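Local atomic coordinates of carboxypeptidase 1 (Deinococcus radiodurans str. R1, PDB entry 5GIV), a protein that is a zinc-dependent metallocarboxypeptidase of the M32 family that probably releases amino acids one after another, with broad specificity, from the C-terminal ends of peptides. Residues Ala84-Val89 / Leu282-Gly287; Gly25-Leu30 / Leu52-Arg57. One frame throughout, in Å; residues are numbered along the deposited sequence.

Following the chain from its N terminus, helix 8-36 runs into helix 43-62, and contact 2 closes the short loop between them by pairing 25-30 with 52-57 as an antiparallel helical hairpin. Contact 1 comes later and is far longer in range: 84-89 on helix 81-99 meets 282-287, so 192 residues, mostly helical and including all three strands and the zinc-binding histidines, lie between its segments. The two closures follow in series, neither enclosing nor crossing the other. The centres of contact 1 and contact 2 lie about 20 Å apart, and the nearest atoms of contact 1 and contact 2 about 9 Å apart. Helix 8-36 joins them, since its Trp-17 packs on contact 1 and its later turns build contact 2.

Contact 1: Ala84-Val89 / Leu282-Gly287; sequences ARMVQV and LGTPLG
Thr-284 OG1 is gripped by two hydrogen bonds: one links it to Phe-281 O, and the other comes from the backbone N of Leu-286 (3.2 Å, N-H...O angle 153°). The second makes an ST turn, and Gly-287 N bonded to Thr-284 O closes an overlapping type I beta turn. The chi1 of Thr-284, 83°, puts OG1 in the crowded position between backbone N and carbonyl carbon, facing the Leu-286 amide. Across to helix 81-99 the contact is apolar. Met-86, bent at chi3 (58°), turns its methyl CE to Pro-285 CD at 3.7 Å and crosses Thr-284 at about a right angle. The Leu-286 branches divide the helix surface: CD1 meets Met-86 CG at 3.4 Å, while CD2 meets Val-89 CG2 at 3.6 Å. Val-89 touches both central residues of the turn, its other methyl CG1 3.7 Å from Pro-285 CB. Val-89 CG2 also lies over the centre of one face of the Arg-85 guanidinium, 3.4 Å above its plane; Arg-85 NH1 bonds Gln-88 OE1 and NH2 bonds Arg-468 O. The turn, in the loop between helices 257-275 and 292-306, lies against helix 81-99, with Trp-17 of helix 8-36 touching both Met-86 and Pro-285.

Contact 2: Gly25-Leu30 / Leu52-Arg57; sequences GIEALL and LLAGLR
A salt bridge carries the polar part of the contact between helices 8-36 and 43-62. Arg-57 grips the Glu-27 carboxylate side-on with two nitrogens, one to each oxygen. Its NE donates to Glu-27 OE2 at 2.7 Å, nearly straight at 168°, and its NH2 donates to Glu-27 OE1 at 2.9 Å, somewhat more bent. Both oxygens use their syn lone pairs, and the carboxylate and guanidinium planes are only 20° apart, so the paired bonds hold the two flat groups nearly coplanar and fix their mutual rotation. Glu-27 reaches across with an extended chain beyond CG, whereas Arg-57, its CG anti to the backbone N, bends at chi2 and chi3 and folds back, so that Ala-54 O lies over the centre of one face of the Arg-57 guanidinium, 3.7 Å above its plane.

The backbone geometry is that of an antiparallel helical hairpin: the local axes approach to 10.2 Å and their N-to-C directions differ by 164°. Glu-27 and Leu-53 have the nearest CA atoms, 6.6 Å apart.

Apolar packing centres on Leu-53. Its CD1 points between the side chains of Ile-26 and Leu-30, reaching Leu-30 CD1 at 3.5 Å, with the CG2 branch of Ile-26 as its other neighbour; the Ile-26 and Leu-53 side chains cross at about a right angle. Glu-27 CG crosses Leu-53 obliquely, 4.0 Å from Leu-53 CB, and so joins this patch to the ion pair. Phe-23 of helix 8-36 touches Leu-53 and Arg-57, while Leu-30 packs on Leu-29 of the second subunit, placing the hairpin at the dimer interface.

Contact 1: Ala84-Val89 / Leu282-Gly287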
ATOM      1  N   ALA A  84      18.561 -14.417  26.235  1.00 37.40           N
ATOM      2  CA  ALA A  84      19.585 -13.496  26.712  1.00 37.44           C
ATOM      3  C   ALA A  84      20.119 -12.637  25.574  1.00 37.45           C
ATOM      4  O   ALA A  84      20.377 -11.441  25.758  1.00 37.48           O
ATOM      5  CB  ALA A  84      20.720 -14.271  27.384  1.00 37.48           C
ATOM      6  N   ARG A  85      20.330 -13.243  24.400  1.00 23.85           N
ATOM      7  CA  ARG A  85      20.802 -12.485  23.243  1.00 23.85           C
ATOM      8  C   ARG A  85      19.757 -11.469  22.771  1.00 23.80           C
ATOM      9  O   ARG A  85      20.107 -10.342  22.405  1.00 23.81           O
ATOM     10  CB  ARG A  85      21.194 -13.449  22.119  1.00 23.84           C
ATOM     11  CG  ARG A  85      21.612 -12.787  20.812  1.00 23.85           C
ATOM     12  CD  ARG A  85      22.843 -11.897  20.931  1.00 23.91           C
ATOM     13  NE  ARG A  85      23.181 -11.378  19.611  1.00 23.94           N
ATOM     14  CZ  ARG A  85      24.021 -10.374  19.368  1.00 24.00           C
ATOM     15  NH1 ARG A  85      24.636  -9.757  20.364  1.00 24.04           N
ATOM     16  NH2 ARG A  85      24.241  -9.982  18.115  1.00 24.01           N
ATOM     17  N   MET A  86      18.470 -11.840  22.784  1.00 35.20           N
ATOM     18  CA  MET A  86      17.424 -10.870  22.467  1.00 35.20           C
ATOM     19  C   MET A  86      17.511  -9.668  23.391  1.00 35.25           C
ATOM     20  O   MET A  86      17.425  -8.517  22.949  1.00 35.27           O
ATOM     21  CB  MET A  86      16.039 -11.505  22.586  1.00 35.16           C
ATOM     22  CG  MET A  86      15.673 -12.475  21.489  1.00 35.14           C
ATOM     23  SD  MET A  86      13.996 -13.109  21.710  1.00 35.13           S
ATOM     24  CE  MET A  86      13.108 -11.573  21.685  1.00 35.15           C
ATOM     25  N   VAL A  87      17.678  -9.923  24.690  1.00 29.29           N
ATOM     26  CA  VAL A  87      17.785  -8.837  25.657  1.00 29.35           C
ATOM     27  C   VAL A  87      19.032  -8.014  25.390  1.00 29.39           C
ATOM     28  O   VAL A  87      18.996  -6.778  25.421  1.00 29.44           O
ATOM     29  CB  VAL A  87      17.769  -9.407  27.087  1.00 29.37           C
ATOM     30  CG1 VAL A  87      18.097  -8.328  28.100  1.00 29.45           C
ATOM     31  CG2 VAL A  87      16.408 -10.014  27.381  1.00 29.34           C
ATOM     32  N   GLN A  88      20.149  -8.678  25.100  1.00 37.15           N
ATOM     33  CA  GLN A  88      21.375  -7.945  24.806  1.00 37.20           C
ATOM     34  C   GLN A  88      21.185  -7.057  23.582  1.00 37.19           C
ATOM     35  O   GLN A  88      21.572  -5.883  23.582  1.00 37.24           O
ATOM     36  CB  GLN A  88      22.533  -8.919  24.606  1.00 37.23           C
ATOM     37  CG  GLN A  88      23.858  -8.236  24.349  1.00 37.31           C
ATOM     38  CD  GLN A  88      24.972  -9.215  24.020  1.00 37.37           C
ATOM     39  OE1 GLN A  88      24.832 -10.071  23.143  1.00 37.35           O
ATOM     40  NE2 GLN A  88      26.080  -9.112  24.748  1.00 37.44           N
ATOM     41  N   VAL A  89      20.598  -7.612  22.519  1.00 27.80           N
ATOM     42  CA  VAL A  89      20.356  -6.833  21.310  1.00 27.78           C
ATOM     43  C   VAL A  89      19.374  -5.694  21.584  1.00 27.80           C
ATOM     44  O   VAL A  89      19.574  -4.560  21.133  1.00 27.81           O
ATOM     45  CB  VAL A  89      19.863  -7.758  20.181  1.00 27.73           C
ATOM     46  CG1 VAL A  89      19.277  -6.944  19.025  1.00 27.70           C
ATOM     47  CG2 VAL A  89      21.013  -8.655  19.700  1.00 27.75           C
ATOM     48  N   LEU A 282      10.818 -13.507  14.564  1.00 19.72           N
ATOM     49  CA  LEU A 282       9.991 -12.459  13.985  1.00 19.74           C
ATOM     50  C   LEU A 282       9.264 -11.708  15.089  1.00 19.77           C
ATOM     51  O   LEU A 282       8.779 -12.304  16.052  1.00 19.77           O
ATOM     52  CB  LEU A 282       8.984 -13.045  12.992  1.00 19.73           C
ATOM     53  CG  LEU A 282       9.543 -13.893  11.835  1.00 19.74           C
ATOM     54  CD1 LEU A 282       8.403 -14.376  10.924  1.00 19.74           C
ATOM     55  CD2 LEU A 282      10.618 -13.133  11.047  1.00 19.76           C
ATOM     56  N   GLY A 283       9.204 -10.388  14.957  1.00 27.25           N
ATOM     57  CA  GLY A 283       8.589  -9.583  15.990  1.00 27.29           C
ATOM     58  C   GLY A 283       9.453  -9.377  17.208  1.00 27.30           C
ATOM     59  O   GLY A 283       8.963  -8.850  18.216  1.00 27.34           O
ATOM     60  N   THR A 284      10.714  -9.816  17.162  1.00 24.37           N
ATOM     61  CA  THR A 284      11.661  -9.585  18.242  1.00 24.40           C
ATOM     62  C   THR A 284      12.873  -8.821  17.721  1.00 24.41           C
ATOM     63  O   THR A 284      13.037  -8.660  16.504  1.00 24.39           O
ATOM     64  CB  THR A 284      12.097 -10.909  18.867  1.00 24.37           C
ATOM     65  OG1 THR A 284      13.153 -11.481  18.083  1.00 24.37           O
ATOM     66  CG2 THR A 284      10.924 -11.879  18.934  1.00 24.33           C
ATOM     67  N   PRO A 285      13.739  -8.327  18.604  1.00 21.66           N
ATOM     68  CA  PRO A 285      14.945  -7.622  18.140  1.00 21.67           C
ATOM     69  C   PRO A 285      15.875  -8.483  17.291  1.00 21.66           C
ATOM     70  O   PRO A 285      16.794  -7.939  16.665  1.00 21.69           O
ATOM     71  CB  PRO A 285      15.628  -7.198  19.448  1.00 21.72           C
ATOM     72  CG  PRO A 285      14.533  -7.163  20.453  1.00 21.72           C
ATOM     73  CD  PRO A 285      13.595  -8.272  20.065  1.00 21.68           C
ATOM     74  N   LEU A 286      15.688  -9.801  17.256  1.00 23.18           N
ATOM     75  CA  LEU A 286      16.538 -10.635  16.422  1.00 23.18           C
ATOM     76  C   LEU A 286      15.950 -10.870  15.033  1.00 23.16           C
ATOM     77  O   LEU A 286      16.620 -11.476  14.193  1.00 23.20           O
ATOM     78  CB  LEU A 286      16.807 -11.983  17.119  1.00 23.18           C
ATOM     79  CG  LEU A 286      17.441 -12.000  18.526  1.00 23.20           C
ATOM     80  CD1 LEU A 286      17.814 -13.413  18.991  1.00 23.19           C
ATOM     81  CD2 LEU A 286      18.642 -11.075  18.636  1.00 23.24           C
ATOM     82  N   GLY A 287      14.730 -10.401  14.766  1.00 22.56           N
ATOM     83  CA  GLY A 287      14.036 -10.752  13.539  1.00 22.58           C
ATOM     84  C   GLY A 287      14.318  -9.905  12.306  1.00 22.62           C
ATOM     85  O   GLY A 287      13.404  -9.271  11.761  1.00 22.61           O
TER

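Contact 2: Gly25-Leu30 / Leu52-Arg57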
ATOM      1  N   GLY A  25       6.731  -2.255  10.535  1.00 19.06           N
ATOM      2  CA  GLY A  25       6.007  -2.675   9.348  1.00 19.06           C
ATOM      3  C   GLY A  25       5.139  -1.566   8.781  1.00 19.14           C
ATOM      4  O   GLY A  25       5.079  -1.372   7.565  1.00 19.16           O
ATOM      5  N   ILE A  26       4.465  -0.813   9.659  1.00 19.32           N
ATOM      6  CA  ILE A  26       3.596   0.268   9.199  1.00 19.41           C
ATOM      7  C   ILE A  26       4.412   1.396   8.585  1.00 19.43           C
ATOM      8  O   ILE A  26       4.062   1.922   7.519  1.00 19.47           O
ATOM      9  CB  ILE A  26       2.706   0.775  10.345  1.00 19.48           C
ATOM     10  CG1 ILE A  26       1.800  -0.346  10.856  1.00 19.47           C
ATOM     11  CG2 ILE A  26       1.887   1.961   9.881  1.00 19.59           C
ATOM     12  CD1 ILE A  26       0.984   0.048  12.055  1.00 19.54           C
ATOM     13  N   GLU A  27       5.510   1.788   9.236  1.00 32.87           N
ATOM     14  CA  GLU A  27       6.392   2.780   8.630  1.00 32.89           C
ATOM     15  C   GLU A  27       6.855   2.314   7.257  1.00 32.86           C
ATOM     16  O   GLU A  27       6.930   3.107   6.312  1.00 32.90           O
ATOM     17  CB  GLU A  27       7.588   3.055   9.544  1.00 32.87           C
ATOM     18  CG  GLU A  27       7.239   3.768  10.837  1.00 32.94           C
ATOM     19  CD  GLU A  27       8.468   4.180  11.638  1.00 32.94           C
ATOM     20  OE1 GLU A  27       9.077   5.226  11.316  1.00 32.97           O
ATOM     21  OE2 GLU A  27       8.829   3.446  12.587  1.00 32.92           O
ATOM     22  N   ALA A  28       7.158   1.022   7.131  1.00 18.51           N
ATOM     23  CA  ALA A  28       7.594   0.477   5.850  1.00 18.48           C
ATOM     24  C   ALA A  28       6.480   0.540   4.817  1.00 18.52           C
ATOM     25  O   ALA A  28       6.731   0.823   3.638  1.00 18.54           O
ATOM     26  CB  ALA A  28       8.087  -0.962   6.042  1.00 18.42           C
ATOM     27  N   LEU A  29       5.242   0.281   5.239  1.00 19.69           N
ATOM     28  CA  LEU A  29       4.115   0.374   4.318  1.00 19.75           C
ATOM     29  C   LEU A  29       3.948   1.794   3.804  1.00 19.82           C
ATOM     30  O   LEU A  29       3.674   2.004   2.622  1.00 19.87           O
ATOM     31  CB  LEU A  29       2.827  -0.097   4.998  1.00 19.78           C
ATOM     32  CG  LEU A  29       1.548   0.098   4.177  1.00 19.86           C
ATOM     33  CD1 LEU A  29       1.643  -0.642   2.852  1.00 19.86           C
ATOM     34  CD2 LEU A  29       0.328  -0.356   4.974  1.00 19.90           C
ATOM     35  N   LEU A  30       4.090   2.780   4.683  1.00 20.16           N
ATOM     36  CA  LEU A  30       3.984   4.167   4.247  1.00 20.23           C
ATOM     37  C   LEU A  30       5.053   4.496   3.218  1.00 20.22           C
ATOM     38  O   LEU A  30       4.792   5.215   2.251  1.00 20.27           O
ATOM     39  CB  LEU A  30       4.090   5.098   5.448  1.00 20.25           C
ATOM     40  CG  LEU A  30       2.860   5.181   6.340  1.00 20.31           C
ATOM     41  CD1 LEU A  30       3.261   5.803   7.682  1.00 20.34           C
ATOM     42  CD2 LEU A  30       1.752   5.987   5.658  1.00 20.42           C
ATOM     43  N   LEU A  52       4.731  11.622  11.750  1.00 29.19           N
ATOM     44  CA  LEU A  52       3.936  11.257  12.917  1.00 29.26           C
ATOM     45  C   LEU A  52       4.304   9.861  13.413  1.00 29.15           C
ATOM     46  O   LEU A  52       4.509   9.647  14.613  1.00 29.18           O
ATOM     47  CB  LEU A  52       2.444  11.352  12.580  1.00 29.34           C
ATOM     48  CG  LEU A  52       1.439  10.909  13.644  1.00 29.42           C
ATOM     49  CD1 LEU A  52       1.514  11.810  14.867  1.00 29.53           C
ATOM     50  CD2 LEU A  52       0.021  10.864  13.080  1.00 29.48           C
ATOM     51  N   LEU A  53       4.424   8.898  12.497  1.00 26.99           N
ATOM     52  CA  LEU A  53       4.734   7.539  12.921  1.00 26.90           C
ATOM     53  C   LEU A  53       6.170   7.422  13.414  1.00 26.85           C
ATOM     54  O   LEU A  53       6.442   6.698  14.379  1.00 26.83           O
ATOM     55  CB  LEU A  53       4.488   6.553  11.784  1.00 26.82           C
ATOM     56  CG  LEU A  53       3.166   5.789  11.819  1.00 26.85           C
ATOM     57  CD1 LEU A  53       3.270   4.567  10.908  1.00 26.77           C
ATOM     58  CD2 LEU A  53       2.770   5.392  13.246  1.00 26.90           C
ATOM     59  N   ALA A  54       7.104   8.133  12.778  1.00 27.04           N
ATOM     60  CA  ALA A  54       8.475   8.128  13.273  1.00 27.00           C
ATOM     61  C   ALA A  54       8.530   8.602  14.721  1.00 27.09           C
ATOM     62  O   ALA A  54       9.239   8.015  15.551  1.00 27.06           O
ATOM     63  CB  ALA A  54       9.360   8.994  12.379  1.00 27.00           C
ATOM     64  N   GLY A  55       7.756   9.639  15.052  1.00 31.27           N
ATOM     65  CA  GLY A  55       7.746  10.136  16.419  1.00 31.38           C
ATOM     66  C   GLY A  55       7.199   9.130  17.411  1.00 31.41           C
ATOM     67  O   GLY A  55       7.768   8.935  18.489  1.00 31.43           O
ATOM     68  N   LEU A  56       6.084   8.477  17.071  1.00 36.75           N
ATOM     69  CA  LEU A  56       5.508   7.490  17.981  1.00 36.76           C
ATOM     70  C   LEU A  56       6.454   6.314  18.183  1.00 36.63           C
ATOM     71  O   LEU A  56       6.687   5.873  19.314  1.00 36.65           O
ATOM     72  CB  LEU A  56       4.154   7.007  17.460  1.00 36.77           C
ATOM     73  CG  LEU A  56       3.029   8.041  17.493  1.00 36.93           C
ATOM     74  CD1 LEU A  56       1.812   7.548  16.736  1.00 36.94           C
ATOM     75  CD2 LEU A  56       2.668   8.376  18.934  1.00 37.06           C
ATOM     76  N   ARG A  57       7.008   5.788  17.092  1.00 35.76           N
ATOM     77  CA  ARG A  57       7.907   4.647  17.207  1.00 35.66           C
ATOM     78  C   ARG A  57       9.150   5.005  18.013  1.00 35.67           C
ATOM     79  O   ARG A  57       9.599   4.222  18.857  1.00 35.63           O
ATOM     80  CB  ARG A  57       8.279   4.140  15.815  1.00 35.57           C
ATOM     81  CG  ARG A  57       9.379   3.115  15.805  1.00 35.49           C
ATOM     82  CD  ARG A  57      10.717   3.772  15.522  1.00 35.50           C
ATOM     83  NE  ARG A  57      10.733   4.450  14.226  1.00 35.50           N
ATOM     84  CZ  ARG A  57      11.518   5.484  13.925  1.00 35.54           C
ATOM     85  NH1 ARG A  57      12.356   5.975  14.835  1.00 35.58           N
ATOM     86  NH2 ARG A  57      11.465   6.035  12.713  1.00 35.53           N
TER